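Local coordinates for 2-oxoglutarate-dependent dioxygenase tropC (Talaromyces stipitatus, PDB 6XJJ), which acts as a non-haem iron, 2-oxoglutarate-dependent dioxygenase in the fungal pathway that builds tropolones, at residues Val44-Trp49 and Asn60-Glu65; Asn77-Gly82 and Pro275-Ala280; Cys94-Phe99 and Arg310-Ala315; Glu105-Ser110 and Tyr122-Ile127. One frame throughout, in Å; residues are numbered along the deposited sequence.

Interaction 1. Residues Val44-Trp49 and Asn60-Glu65; sequences VDISAW and NKVVEE
Val44 and Ile46 lie beside successive turns of helix 56-72, with the CA atoms of Val44 and Glu65 6.3 Å apart and those of Ile46 and Val62 5.8 Å apart. The chain here leaves strand 43-45, an outermost strand of the main sheet, and turns at once into the short helix 47-50. Val62 carries most of the contact, its two methyls parting between different partners. CG1, anti to the backbone N (chi1 173°), comes within 3.9 Å of Ile46 CG2, and the same methyl reaches Trp49 CB. CG2 takes the other side, lying 4.0 Å from Ala48 CB and close to the carbonyl oxygen of Asp45. One turn on along the helix, Val44 and Glu65 run alongside one another, pointing opposite ways: Val44 CG1 meets both Glu65 CB, at 3.7 Å, and Glu65 OE1, at 3.5 Å, so the methyl follows the glutamate from its root to one carboxylate oxygen. The Trp49 indole meets Val63 CG2 obliquely and also touches Thr191, Arg194 and Ile195 of helix 171-204. The turn itself is set by Asp45. Its OD1 accepts both from Ser47 N at 2.8 Å, closing an Asx turn, and from Ser47 OG, whose bond uses the syn lone pair; the backbone N approaches from above the carboxylate plane. Ile46 then occupies the N-cap of helix 47-50. The side-chain bonds of Asp45 and Ser47 stay within the turn, the backbone of Val44 and Ile46 pairs with strand 75-79, and no polar bond joins the two segments; mostly apolar side chains, Val62 at the centre, hold them by dispersion and exclusion of water.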
loop_
_atom_site.group_PDB
_atom_site.type_symbol
_atom_site.label_atom_id
_atom_site.label_comp_id
_atom_site.label_asym_id
_atom_site.label_seq_id
_atom_site.Cartn_x
_atom_site.Cartn_y
_atom_site.Cartn_z
ATOM N N VAL A 44 9.564 -10.898 7.829
ATOM C CA VAL A 44 9.424 -10.729 9.271
ATOM C C VAL A 44 8.083 -11.301 9.702
ATOM O O VAL A 44 7.036 -10.940 9.151
ATOM C CB VAL A 44 9.532 -9.257 9.694
ATOM C CG1 VAL A 44 9.418 -9.137 11.207
ATOM C CG2 VAL A 44 10.830 -8.668 9.207
ATOM N N ASP A 45 8.121 -12.175 10.698
ATOM C CA ASP A 45 6.931 -12.784 11.266
ATOM C C ASP A 45 6.546 -12.007 12.521
ATOM O O ASP A 45 7.322 -11.948 13.482
ATOM C CB ASP A 45 7.199 -14.256 11.581
ATOM C CG ASP A 45 5.988 -14.970 12.161
ATOM O OD1 ASP A 45 4.953 -14.306 12.380
ATOM O OD2 ASP A 45 6.069 -16.200 12.393
ATOM N N ILE A 46 5.357 -11.400 12.511
ATOM C CA ILE A 46 4.893 -10.611 13.647
ATOM C C ILE A 46 4.014 -11.418 14.607
ATOM O O ILE A 46 3.446 -10.838 15.536
ATOM C CB ILE A 46 4.153 -9.349 13.175
ATOM C CG1 ILE A 46 2.869 -9.712 12.418
ATOM C CG2 ILE A 46 5.067 -8.517 12.276
ATOM C CD1 ILE A 46 1.928 -8.532 12.186
ATOM N N SER A 47 3.887 -12.734 14.405
ATOM C CA SER A 47 3.055 -13.565 15.273
ATOM C C SER A 47 3.226 -13.206 16.740
ATOM O O SER A 47 2.244 -13.044 17.469
ATOM C CB SER A 47 3.397 -15.040 15.055
ATOM O OG SER A 47 3.052 -15.456 13.746
ATOM N N ALA A 48 4.476 -13.056 17.185
ATOM C CA ALA A 48 4.726 -12.847 18.605
ATOM C C ALA A 48 4.134 -11.527 19.082
ATOM O O ALA A 48 3.566 -11.455 20.178
ATOM C CB ALA A 48 6.225 -12.905 18.885
ATOM N N TRP A 49 4.238 -10.476 18.271
ATOM C CA TRP A 49 3.784 -9.167 18.724
ATOM C C TRP A 49 2.263 -9.139 18.857
ATOM O O TRP A 49 1.728 -8.475 19.754
ATOM C CB TRP A 49 4.275 -8.089 17.753
ATOM C CG TRP A 49 4.380 -6.707 18.350
ATOM C CD1 TRP A 49 5.483 -6.168 18.978
ATOM C CD2 TRP A 49 3.374 -5.691 18.378
ATOM N NE1 TRP A 49 5.217 -4.879 19.394
ATOM C CE2 TRP A 49 3.931 -4.565 19.039
ATOM C CE3 TRP A 49 2.062 -5.617 17.914
ATOM C CZ2 TRP A 49 3.215 -3.389 19.243
ATOM C CZ3 TRP A 49 1.346 -4.440 18.121
ATOM C CH2 TRP A 49 1.924 -3.347 18.780
ATOM N N ASN A 60 10.217 -8.446 21.312
ATOM C CA ASN A 60 11.339 -7.589 20.947
ATOM C C ASN A 60 11.986 -8.058 19.651
ATOM O O ASN A 60 12.356 -7.239 18.803
ATOM C CB ASN A 60 12.377 -7.568 22.064
ATOM C CG ASN A 60 13.411 -6.477 21.869
ATOM O OD1 ASN A 60 13.083 -5.368 21.442
ATOM N ND2 ASN A 60 14.678 -6.810 22.102
ATOM N N LYS A 61 12.147 -9.373 19.487
ATOM C CA LYS A 61 12.725 -9.890 18.253
ATOM C C LYS A 61 11.952 -9.405 17.033
ATOM O O LYS A 61 12.547 -9.166 15.974
ATOM C CB LYS A 61 12.769 -11.418 18.296
ATOM C CG LYS A 61 13.420 -12.048 17.083
ATOM C CD LYS A 61 13.557 -13.555 17.212
ATOM C CE LYS A 61 14.149 -14.150 15.942
ATOM N NZ LYS A 61 14.364 -15.621 16.034
ATOM N N VAL A 62 10.634 -9.235 17.162
ATOM C CA VAL A 62 9.846 -8.684 16.063
ATOM C C VAL A 62 10.217 -7.224 15.823
ATOM O O VAL A 62 10.406 -6.797 14.679
ATOM C CB VAL A 62 8.341 -8.861 16.348
ATOM C CG1 VAL A 62 7.498 -8.147 15.305
ATOM C CG2 VAL A 62 7.979 -10.336 16.353
ATOM N N VAL A 63 10.345 -6.440 16.897
ATOM C CA VAL A 63 10.736 -5.038 16.762
ATOM C C VAL A 63 12.108 -4.925 16.106
ATOM O O VAL A 63 12.336 -4.058 15.254
ATOM C CB VAL A 63 10.708 -4.353 18.142
ATOM C CG1 VAL A 63 11.226 -2.923 18.059
ATOM C CG2 VAL A 63 9.311 -4.366 18.685
ATOM N N GLU A 64 13.048 -5.790 16.499
ATOM C CA GLU A 64 14.380 -5.778 15.894
ATOM C C GLU A 64 14.322 -6.030 14.391
ATOM O O GLU A 64 14.888 -5.265 13.603
ATOM C CB GLU A 64 15.274 -6.819 16.565
ATOM C CG GLU A 64 15.723 -6.481 17.978
ATOM C CD GLU A 64 16.537 -5.205 18.048
ATOM O OE1 GLU A 64 17.257 -4.891 17.074
ATOM O OE2 GLU A 64 16.505 -4.534 19.093
ATOM N N GLU A 65 13.659 -7.111 13.976
ATOM C CA GLU A 65 13.619 -7.452 12.557
ATOM C C GLU A 65 12.943 -6.358 11.734
ATOM O O GLU A 65 13.369 -6.072 10.608
ATOM C CB GLU A 65 12.921 -8.802 12.377
ATOM C CG GLU A 65 13.747 -9.973 12.896
ATOM C CD GLU A 65 12.991 -11.285 12.864
ATOM O OE1 GLU A 65 11.779 -11.275 12.557
ATOM O OE2 GLU A 65 13.597 -12.331 13.166
#

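Interaction 2. Residues Asn77-Gly82 and Pro275-Ala280; sequences NLVGHG and PVIEDA
His81 NE2 donates to the backbone oxygen of Asp279 over 3.0 Å, an appreciably bent bond (140° at the hydrogen) that arrives from well above the carbonyl plane and not along a lone pair. The ring gets there because CG lies between the backbone N and the carbonyl carbon (chi1 47°), and its other nitrogen, ND1, is bonded to Ile83 N, which fixes its rotation. An imidazole held between an acceptor and a backbone N-H is consistent with the neutral form protonated on NE2. The accepting carbonyl belongs to a type II beta turn from Ile277 to Ala280, in which Asp279 takes positive phi. Its carboxylate leads away from Asn77-Gly82 to a salt bridge with Arg88 on helix 85-99. Where the turn meets the strand, Val79 CG1 lies 3.7 Å from Ala280 CB and, more loosely, faces Ile277 CG2. Ala280 CA also directs its hydrogen to Leu78 O, 3.1 Å away, a weak CA-H...O contact. Farther along, the Asn77 amide lies against the Ile277 side chain, its CG 3.8 Å from Ile277 CG1, while Pro275 CD approaches Asn77 ND2. The turn leads into strand 281-285, which runs antiparallel to strand 75-79 and bonds to it through Leu78 and Phe281. On the far side of strand 75-79 lies the parallel strand 43-45. Phe281 meets the His81 ring edge-to-face, and the contact thus lies at the end of strand 75-79, between strands 43-45 and 281-285 in the sheet, with Leu188 of helix 171-204 against the imidazole.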
loop_
_atom_site.group_PDB
_atom_site.type_symbol
_atom_site.label_atom_id
_atom_site.label_comp_id
_atom_site.label_asym_id
_atom_site.label_seq_id
_atom_site.Cartn_x
_atom_site.Cartn_y
_atom_site.Cartn_z
ATOM N N ASN A 77 8.772 -8.231 3.616
ATOM C CA ASN A 77 7.582 -9.076 3.624
ATOM C C ASN A 77 7.148 -9.372 5.052
ATOM O O ASN A 77 7.975 -9.675 5.919
ATOM C CB ASN A 77 7.839 -10.395 2.896
ATOM C CG ASN A 77 7.790 -10.257 1.394
ATOM O OD1 ASN A 77 6.712 -10.209 0.798
ATOM N ND2 ASN A 77 8.954 -10.199 0.769
ATOM N N LEU A 78 5.838 -9.309 5.278
ATOM C CA LEU A 78 5.246 -9.483 6.596
ATOM C C LEU A 78 4.381 -10.733 6.604
ATOM O O LEU A 78 3.511 -10.890 5.742
ATOM C CB LEU A 78 4.397 -8.266 6.971
ATOM C CG LEU A 78 3.817 -8.205 8.389
ATOM C CD1 LEU A 78 3.627 -6.756 8.800
ATOM C CD2 LEU A 78 2.498 -8.951 8.504
ATOM N N VAL A 79 4.611 -11.608 7.584
ATOM C CA VAL A 79 3.755 -12.762 7.830
ATOM C C VAL A 79 3.411 -12.801 9.314
ATOM O O VAL A 79 3.933 -12.029 10.121
ATOM C CB VAL A 79 4.404 -14.093 7.394
ATOM C CG1 VAL A 79 4.632 -14.103 5.892
ATOM C CG2 VAL A 79 5.706 -14.340 8.155
ATOM N N GLY A 80 2.521 -13.733 9.663
ATOM C CA GLY A 80 2.037 -13.860 11.027
ATOM C C GLY A 80 0.944 -12.882 11.381
ATOM O O GLY A 80 0.651 -12.686 12.565
ATOM N N HIS A 81 0.334 -12.258 10.375
ATOM C CA HIS A 81 -0.660 -11.214 10.566
ATOM C C HIS A 81 -2.008 -11.745 11.033
ATOM O O HIS A 81 -2.778 -10.987 11.631
ATOM C CB HIS A 81 -0.807 -10.426 9.257
ATOM C CG HIS A 81 -0.944 -11.291 8.042
ATOM N ND1 HIS A 81 -2.128 -11.897 7.684
ATOM C CD2 HIS A 81 -0.033 -11.670 7.113
ATOM C CE1 HIS A 81 -1.945 -12.600 6.579
ATOM N NE2 HIS A 81 -0.682 -12.477 6.211
ATOM N N GLY A 82 -2.309 -13.018 10.786
ATOM C CA GLY A 82 -3.541 -13.607 11.262
ATOM C C GLY A 82 -4.724 -13.464 10.330
ATOM O O GLY A 82 -5.783 -14.038 10.607
ATOM N N PRO A 275 10.151 -10.915 -3.662
ATOM C CA PRO A 275 9.515 -12.197 -3.982
ATOM C C PRO A 275 8.081 -12.256 -3.480
ATOM O O PRO A 275 7.750 -11.721 -2.418
ATOM C CB PRO A 275 10.402 -13.216 -3.264
ATOM C CG PRO A 275 10.955 -12.462 -2.101
ATOM C CD PRO A 275 11.117 -11.040 -2.554
ATOM N N VAL A 276 7.224 -12.906 -4.270
ATOM C CA VAL A 276 5.863 -13.205 -3.840
ATOM C C VAL A 276 5.933 -14.302 -2.787
ATOM O O VAL A 276 6.156 -15.473 -3.110
ATOM C CB VAL A 276 4.969 -13.622 -5.023
ATOM C CG1 VAL A 276 3.607 -14.078 -4.536
ATOM C CG2 VAL A 276 4.782 -12.465 -5.963
ATOM N N ILE A 277 5.758 -13.926 -1.521
ATOM C CA ILE A 277 5.769 -14.875 -0.413
ATOM C C ILE A 277 4.342 -15.307 -0.105
ATOM O O ILE A 277 3.392 -14.521 -0.195
ATOM C CB ILE A 277 6.452 -14.272 0.833
ATOM C CG1 ILE A 277 7.910 -13.908 0.531
ATOM C CG2 ILE A 277 6.354 -15.233 2.007
ATOM C CD1 ILE A 277 8.766 -15.086 0.089
ATOM N N GLU A 278 4.195 -16.572 0.285
ATOM C CA GLU A 278 2.886 -17.141 0.576
ATOM C C GLU A 278 2.382 -16.615 1.915
ATOM O O GLU A 278 3.070 -16.728 2.934
ATOM C CB GLU A 278 2.968 -18.668 0.568
ATOM C CG GLU A 278 1.712 -19.406 1.013
ATOM C CD GLU A 278 1.816 -20.895 0.735
ATOM O OE1 GLU A 278 2.854 -21.324 0.180
ATOM O OE2 GLU A 278 0.873 -21.640 1.069
ATOM N N ASP A 279 1.182 -16.030 1.903
ATOM C CA ASP A 279 0.546 -15.497 3.108
ATOM C C ASP A 279 1.298 -14.286 3.646
ATOM O O ASP A 279 1.447 -14.113 4.857
ATOM C CB ASP A 279 0.418 -16.571 4.186
ATOM C CG ASP A 279 -0.583 -17.637 3.815
ATOM O OD1 ASP A 279 -1.392 -17.382 2.898
ATOM O OD2 ASP A 279 -0.565 -18.724 4.428
ATOM N N ALA A 280 1.762 -13.430 2.745
ATOM C CA ALA A 280 2.545 -12.276 3.137
ATOM C C ALA A 280 1.926 -11.017 2.561
ATOM O O ALA A 280 1.150 -11.055 1.604
ATOM C CB ALA A 280 4.002 -12.406 2.683
#

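Interaction 3. Residues Cys94-Phe99 and Arg310-Ala315; sequences CTKKFF and RRYSVA
Tyr312 and Thr95 form the close-packed part of this contact, passing side by side and pointing opposite ways, with Thr95 CG2 4.0 Å from Tyr312 CD1. Beside them Thr95 OG1 is 4.0 Å from Val314 CG2, although its hydrogen bond goes back to Ile91 O within its own helix. Phe99 joins more loosely, its CD2 being 4.5 Å from Tyr312 CE1 in an oblique approach to either ring; one face of Phe99 is covered by Phe98 CD2. Strand 311-318 belongs to the double-stranded beta-helix, or jelly-roll, characteristic of 2-oxoglutarate oxygenases, and the axis of residues 94-99 runs at 114° to that of residues 311-315, 9.5 Å away at closest. Tyr312 turns toward the helix, whereas Ser313 points away from it. Arg311, predicted to bind 2-oxoglutarate, reaches no atom of Cys94-Phe99, so the helix packs behind the strand that carries it. Toward solvent the fit slackens. Lys96 brings its CG, with CA close behind, to Tyr312 OH, 4.1 Å from CG; beyond CG, which is anti to the backbone N (chi1 174°), the chain leads away from the strand, its NZ forming a salt bridge with Asp100. Arg310, likewise exposed, gives its NH1 to His226.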
loop_
_atom_site.group_PDB
_atom_site.type_symbol
_atom_site.label_atom_id
_atom_site.label_comp_id
_atom_site.label_asym_id
_atom_site.label_seq_id
_atom_site.Cartn_x
_atom_site.Cartn_y
_atom_site.Cartn_z
ATOM N N CYS A 94 -12.930 -9.655 -6.090
ATOM C CA CYS A 94 -13.504 -8.340 -6.356
ATOM C C CYS A 94 -12.726 -7.607 -7.437
ATOM O O CYS A 94 -13.317 -6.973 -8.318
ATOM C CB CYS A 94 -13.537 -7.503 -5.077
ATOM S SG CYS A 94 -14.654 -8.136 -3.856
ATOM N N THR A 95 -11.398 -7.682 -7.385
ATOM C CA THR A 95 -10.576 -6.898 -8.296
ATOM C C THR A 95 -10.760 -7.362 -9.734
ATOM O O THR A 95 -10.869 -6.540 -10.648
ATOM C CB THR A 95 -9.118 -7.004 -7.869
ATOM O OG1 THR A 95 -9.007 -6.628 -6.491
ATOM C CG2 THR A 95 -8.269 -6.072 -8.687
ATOM N N LYS A 96 -10.813 -8.677 -9.947
ATOM C CA LYS A 96 -11.038 -9.210 -11.286
ATOM C C LYS A 96 -12.431 -8.869 -11.805
ATOM O O LYS A 96 -12.577 -8.444 -12.954
ATOM C CB LYS A 96 -10.794 -10.716 -11.272
ATOM C CG LYS A 96 -11.120 -11.450 -12.560
ATOM C CD LYS A 96 -10.613 -12.883 -12.496
ATOM C CE LYS A 96 -11.321 -13.798 -13.482
ATOM N NZ LYS A 96 -11.261 -13.336 -14.892
ATOM N N LYS A 97 -13.465 -9.039 -10.981
ATOM C CA LYS A 97 -14.802 -8.631 -11.396
ATOM C C LYS A 97 -14.841 -7.171 -11.819
ATOM O O LYS A 97 -15.484 -6.829 -12.818
ATOM C CB LYS A 97 -15.817 -8.895 -10.281
ATOM C CG LYS A 97 -16.309 -10.336 -10.247
ATOM C CD LYS A 97 -17.155 -10.652 -9.025
ATOM C CE LYS A 97 -17.721 -12.060 -9.126
ATOM N NZ LYS A 97 -18.470 -12.479 -7.914
ATOM N N PHE A 98 -14.160 -6.291 -11.088
ATOM C CA PHE A 98 -14.245 -4.875 -11.428
ATOM C C PHE A 98 -13.561 -4.582 -12.758
ATOM O O PHE A 98 -14.155 -3.969 -13.652
ATOM C CB PHE A 98 -13.639 -4.012 -10.328
ATOM C CG PHE A 98 -13.626 -2.561 -10.670
ATOM C CD1 PHE A 98 -14.766 -1.794 -10.513
ATOM C CD2 PHE A 98 -12.491 -1.969 -11.187
ATOM C CE1 PHE A 98 -14.768 -0.457 -10.844
ATOM C CE2 PHE A 98 -12.487 -0.633 -11.519
ATOM C CZ PHE A 98 -13.630 0.126 -11.349
ATOM N N PHE A 99 -12.307 -4.995 -12.907
ATOM C CA PHE A 99 -11.592 -4.657 -14.124
ATOM C C PHE A 99 -12.096 -5.436 -15.332
ATOM O O PHE A 99 -11.878 -4.994 -16.464
ATOM C CB PHE A 99 -10.093 -4.853 -13.912
ATOM C CG PHE A 99 -9.497 -3.853 -12.963
ATOM C CD1 PHE A 99 -9.305 -2.541 -13.368
ATOM C CD2 PHE A 99 -9.113 -4.214 -11.682
ATOM C CE1 PHE A 99 -8.759 -1.601 -12.507
ATOM C CE2 PHE A 99 -8.559 -3.277 -10.813
ATOM C CZ PHE A 99 -8.384 -1.971 -11.228
ATOM N N ARG A 310 -0.592 -11.996 -16.469
ATOM C CA ARG A 310 -1.525 -11.007 -15.953
ATOM C C ARG A 310 -1.320 -10.871 -14.452
ATOM O O ARG A 310 -1.124 -11.864 -13.744
ATOM C CB ARG A 310 -2.966 -11.403 -16.271
ATOM C CG ARG A 310 -3.997 -10.332 -15.942
ATOM C CD ARG A 310 -5.408 -10.776 -16.342
ATOM N NE ARG A 310 -5.514 -11.008 -17.784
ATOM C CZ ARG A 310 -5.641 -10.044 -18.693
ATOM N NH1 ARG A 310 -5.653 -8.776 -18.321
ATOM N NH2 ARG A 310 -5.731 -10.342 -19.984
ATOM N N ARG A 311 -1.341 -9.630 -13.972
ATOM C CA ARG A 311 -0.977 -9.318 -12.595
ATOM C C ARG A 311 -2.021 -8.409 -11.964
ATOM O O ARG A 311 -2.404 -7.383 -12.543
ATOM C CB ARG A 311 0.415 -8.665 -12.525
ATOM C CG ARG A 311 0.843 -8.191 -11.127
ATOM C CD ARG A 311 2.263 -7.620 -11.135
ATOM N NE ARG A 311 2.565 -6.804 -9.955
ATOM C CZ ARG A 311 2.996 -7.259 -8.781
ATOM N NH1 ARG A 311 3.198 -8.556 -8.576
ATOM N NH2 ARG A 311 3.228 -6.393 -7.802
ATOM N N TYR A 312 -2.477 -8.808 -10.782
ATOM C CA TYR A 312 -3.299 -7.998 -9.900
ATOM C C TYR A 312 -2.525 -7.720 -8.620
ATOM O O TYR A 312 -1.633 -8.481 -8.233
ATOM C CB TYR A 312 -4.607 -8.717 -9.572
ATOM C CG TYR A 312 -5.512 -8.899 -10.765
ATOM C CD1 TYR A 312 -6.023 -7.808 -11.451
ATOM C CD2 TYR A 312 -5.799 -10.166 -11.247
ATOM C CE1 TYR A 312 -6.843 -7.976 -12.549
ATOM C CE2 TYR A 312 -6.609 -10.343 -12.349
ATOM C CZ TYR A 312 -7.124 -9.247 -12.999
ATOM O OH TYR A 312 -7.931 -9.423 -14.099
ATOM N N SER A 313 -2.859 -6.610 -7.973
ATOM C CA SER A 313 -2.336 -6.334 -6.645
ATOM C C SER A 313 -3.264 -5.344 -5.956
ATOM O O SER A 313 -4.014 -4.609 -6.605
ATOM C CB SER A 313 -0.898 -5.809 -6.709
ATOM O OG SER A 313 -0.823 -4.593 -7.428
ATOM N N VAL A 314 -3.230 -5.360 -4.627
ATOM C CA VAL A 314 -4.014 -4.443 -3.809
ATOM C C VAL A 314 -3.045 -3.673 -2.927
ATOM O O VAL A 314 -2.303 -4.268 -2.135
ATOM C CB VAL A 314 -5.068 -5.173 -2.965
ATOM C CG1 VAL A 314 -5.795 -4.188 -2.062
ATOM C CG2 VAL A 314 -6.058 -5.886 -3.870
ATOM N N ALA A 315 -3.049 -2.357 -3.071
ATOM C CA ALA A 315 -2.120 -1.483 -2.376
ATOM C C ALA A 315 -2.938 -0.608 -1.447
ATOM O O ALA A 315 -3.863 0.078 -1.891
ATOM C CB ALA A 315 -1.317 -0.631 -3.363
#

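Interaction 4. Residues Glu105-Ser110 and Tyr122-Ile127; sequences EKMKIS and YEPSLI
Tyr122 stands between Lys106 and Pro124, on an outermost strand of the jelly-roll sheet that makes a single beta bridge with Ser110, in the chain that follows Lys106 and Met107. Lys106 CB sits over the middle of the ring as a CH-pi contact, 3.6 Å from the centroid and 10° off the normal. Its chain then runs out extended across the same face, so that CD comes 3.5 Å from Tyr122 CE1. Pro124 N covers the opposite face, displaced toward the rim. At the ring edge, near its plane, Met107 SD completes a Met-aromatic contact 3.7 Å from Tyr122 CE2; the methionine chain bends at chi2 and chi3, and the sulfur also touches Pro124 CG at 4.1 Å. The phenol is thus enclosed on both faces and at one edge. Its direction follows from CG lying anti to the backbone N, which carries the ring off the strand and onto Lys106.

A second shell secures the polar ends. Glu140 OE2, on the adjacent strand 139-144, forms a salt bridge with Lys106 NZ and is hydrogen-bonded to Tyr122 OH, tying lysine and tyrosine to one carboxylate; the ammonium also bonds to Phe99 O at the end of helix 85-99. This shared partner would be expected to favour the charged lysine. Ser110 OG is bonded to Asp112 and Lys113, at the start of the chain between the two segments. Where the backbones meet, Tyr122 N donates to Ile109 O over 2.8 Å at 161°, arriving tilted 34° from the carbonyl plane.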
loop_
_atom_site.group_PDB
_atom_site.type_symbol
_atom_site.label_atom_id
_atom_site.label_comp_id
_atom_site.label_asym_id
_atom_site.label_seq_id
_atom_site.Cartn_x
_atom_site.Cartn_y
_atom_site.Cartn_z
ATOM N N GLU A 105 -18.002 1.246 -18.968
ATOM C CA GLU A 105 -18.661 1.012 -17.687
ATOM C C GLU A 105 -17.828 1.546 -16.526
ATOM O O GLU A 105 -18.368 2.159 -15.601
ATOM C CB GLU A 105 -18.922 -0.486 -17.524
ATOM C CG GLU A 105 -19.716 -0.899 -16.292
ATOM C CD GLU A 105 -21.172 -0.491 -16.377
ATOM O OE1 GLU A 105 -21.600 -0.055 -17.472
ATOM O OE2 GLU A 105 -21.893 -0.625 -15.364
ATOM N N LYS A 106 -16.512 1.324 -16.559
ATOM C CA LYS A 106 -15.645 1.835 -15.502
ATOM C C LYS A 106 -15.564 3.356 -15.547
ATOM O O LYS A 106 -15.574 4.016 -14.503
ATOM C CB LYS A 106 -14.237 1.262 -15.647
ATOM C CG LYS A 106 -14.148 -0.233 -15.797
ATOM C CD LYS A 106 -12.713 -0.635 -16.072
ATOM C CE LYS A 106 -12.617 -1.918 -16.863
ATOM N NZ LYS A 106 -11.204 -2.222 -17.228
ATOM N N MET A 107 -15.445 3.924 -16.747
ATOM C CA MET A 107 -15.302 5.368 -16.888
ATOM C C MET A 107 -16.499 6.129 -16.328
ATOM O O MET A 107 -16.380 7.331 -16.072
ATOM C CB MET A 107 -15.088 5.721 -18.363
ATOM C CG MET A 107 -13.733 5.283 -18.932
ATOM S SD MET A 107 -12.321 6.194 -18.261
ATOM C CE MET A 107 -12.584 7.813 -18.970
ATOM N N LYS A 108 -17.643 5.464 -16.128
ATOM C CA LYS A 108 -18.777 6.120 -15.485
ATOM C C LYS A 108 -18.476 6.544 -14.053
ATOM O O LYS A 108 -19.191 7.395 -13.512
ATOM C CB LYS A 108 -20.007 5.209 -15.517
ATOM C CG LYS A 108 -20.758 5.213 -16.842
ATOM C CD LYS A 108 -21.871 4.170 -16.875
ATOM C CE LYS A 108 -22.721 4.319 -18.130
ATOM N NZ LYS A 108 -23.734 3.236 -18.287
ATOM N N ILE A 109 -17.441 5.981 -13.429
ATOM C CA ILE A 109 -16.992 6.433 -12.114
ATOM C C ILE A 109 -15.527 6.837 -12.203
ATOM O O ILE A 109 -14.762 6.655 -11.248
ATOM C CB ILE A 109 -17.199 5.355 -11.032
ATOM C CG1 ILE A 109 -16.450 4.069 -11.401
ATOM C CG2 ILE A 109 -18.680 5.097 -10.826
ATOM C CD1 ILE A 109 -16.406 3.038 -10.286
ATOM N N SER A 110 -15.128 7.381 -13.353
ATOM C CA SER A 110 -13.759 7.844 -13.531
ATOM C C SER A 110 -13.423 8.913 -12.498
ATOM O O SER A 110 -14.290 9.659 -12.034
ATOM C CB SER A 110 -13.560 8.388 -14.946
ATOM O OG SER A 110 -14.405 9.499 -15.194
ATOM N N TYR A 122 -12.267 5.402 -10.836
ATOM C CA TYR A 122 -11.486 4.653 -11.809
ATOM C C TYR A 122 -10.503 5.558 -12.541
ATOM O O TYR A 122 -10.838 6.683 -12.921
ATOM C CB TYR A 122 -12.409 3.967 -12.817
ATOM C CG TYR A 122 -11.679 3.312 -13.962
ATOM C CD1 TYR A 122 -10.946 2.147 -13.772
ATOM C CD2 TYR A 122 -11.740 3.846 -15.240
ATOM C CE1 TYR A 122 -10.283 1.551 -14.815
ATOM C CE2 TYR A 122 -11.081 3.253 -16.294
ATOM C CZ TYR A 122 -10.357 2.103 -16.074
ATOM O OH TYR A 122 -9.700 1.498 -17.108
ATOM N N GLU A 123 -9.289 5.051 -12.745
ATOM C CA GLU A 123 -8.270 5.749 -13.520
ATOM C C GLU A 123 -7.764 4.774 -14.571
ATOM O O GLU A 123 -7.279 3.681 -14.213
ATOM C CB GLU A 123 -7.118 6.252 -12.647
ATOM C CG GLU A 123 -6.120 7.121 -13.407
ATOM C CD GLU A 123 -5.063 7.722 -12.505
ATOM O OE1 GLU A 123 -5.073 7.425 -11.292
ATOM O OE2 GLU A 123 -4.230 8.508 -13.002
ATOM N N PRO A 124 -7.840 5.102 -15.855
ATOM C CA PRO A 124 -7.431 4.153 -16.890
ATOM C C PRO A 124 -5.916 4.140 -17.062
ATOM O O PRO A 124 -5.178 4.896 -16.431
ATOM C CB PRO A 124 -8.141 4.673 -18.140
ATOM C CG PRO A 124 -8.274 6.121 -17.917
ATOM C CD PRO A 124 -8.346 6.360 -16.441
ATOM N N SER A 125 -5.463 3.254 -17.940
ATOM C CA SER A 125 -4.042 3.068 -18.153
ATOM C C SER A 125 -3.494 4.108 -19.133
ATOM O O SER A 125 -4.233 4.833 -19.806
ATOM C CB SER A 125 -3.766 1.654 -18.665
ATOM O OG SER A 125 -4.376 1.444 -19.928
ATOM N N LEU A 126 -2.167 4.190 -19.175
ATOM C CA LEU A 126 -1.448 4.919 -20.215
ATOM C C LEU A 126 -1.646 6.426 -20.083
ATOM O O LEU A 126 -1.754 7.137 -21.082
ATOM C CB LEU A 126 -1.873 4.460 -21.607
ATOM C CG LEU A 126 -1.777 2.962 -21.881
ATOM C CD1 LEU A 126 -2.293 2.684 -23.281
ATOM C CD2 LEU A 126 -0.363 2.430 -21.681
ATOM N N ILE A 127 -1.706 6.918 -18.846
ATOM C CA ILE A 127 -1.770 8.357 -18.608
ATOM C C ILE A 127 -0.817 8.824 -17.523
ATOM O O ILE A 127 -0.506 10.028 -17.460
ATOM C CB ILE A 127 -3.217 8.788 -18.273
ATOM C CG1 ILE A 127 -3.695 8.140 -16.973
ATOM C CG2 ILE A 127 -4.158 8.396 -19.404
ATOM C CD1 ILE A 127 -5.054 8.643 -16.505
#

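How the interactions relate
The four contacts follow the main sheet from one outermost strand to the other: interaction 1 is at strand 43-45 and interaction 4 at strand 121-123, their centres about 40 Å apart on opposite sides of the chain's centre. Interactions 1 and 2 touch, since strands 43-45 and 75-79 are parallel neighbours, with Val44 N 2.8 Å from Asn77 O. Interactions 3 and 4 also meet, through Phe98 against Tyr122 and Ile109. Along the chain, interaction 1 closes before the others open, interactions 2 and 3 cross, and interaction 4 is nested inside both. Interactions 2 and 3, whose segments are about 190 to 210 residues apart, join the N-terminal region to the iron-binding oxygenase core.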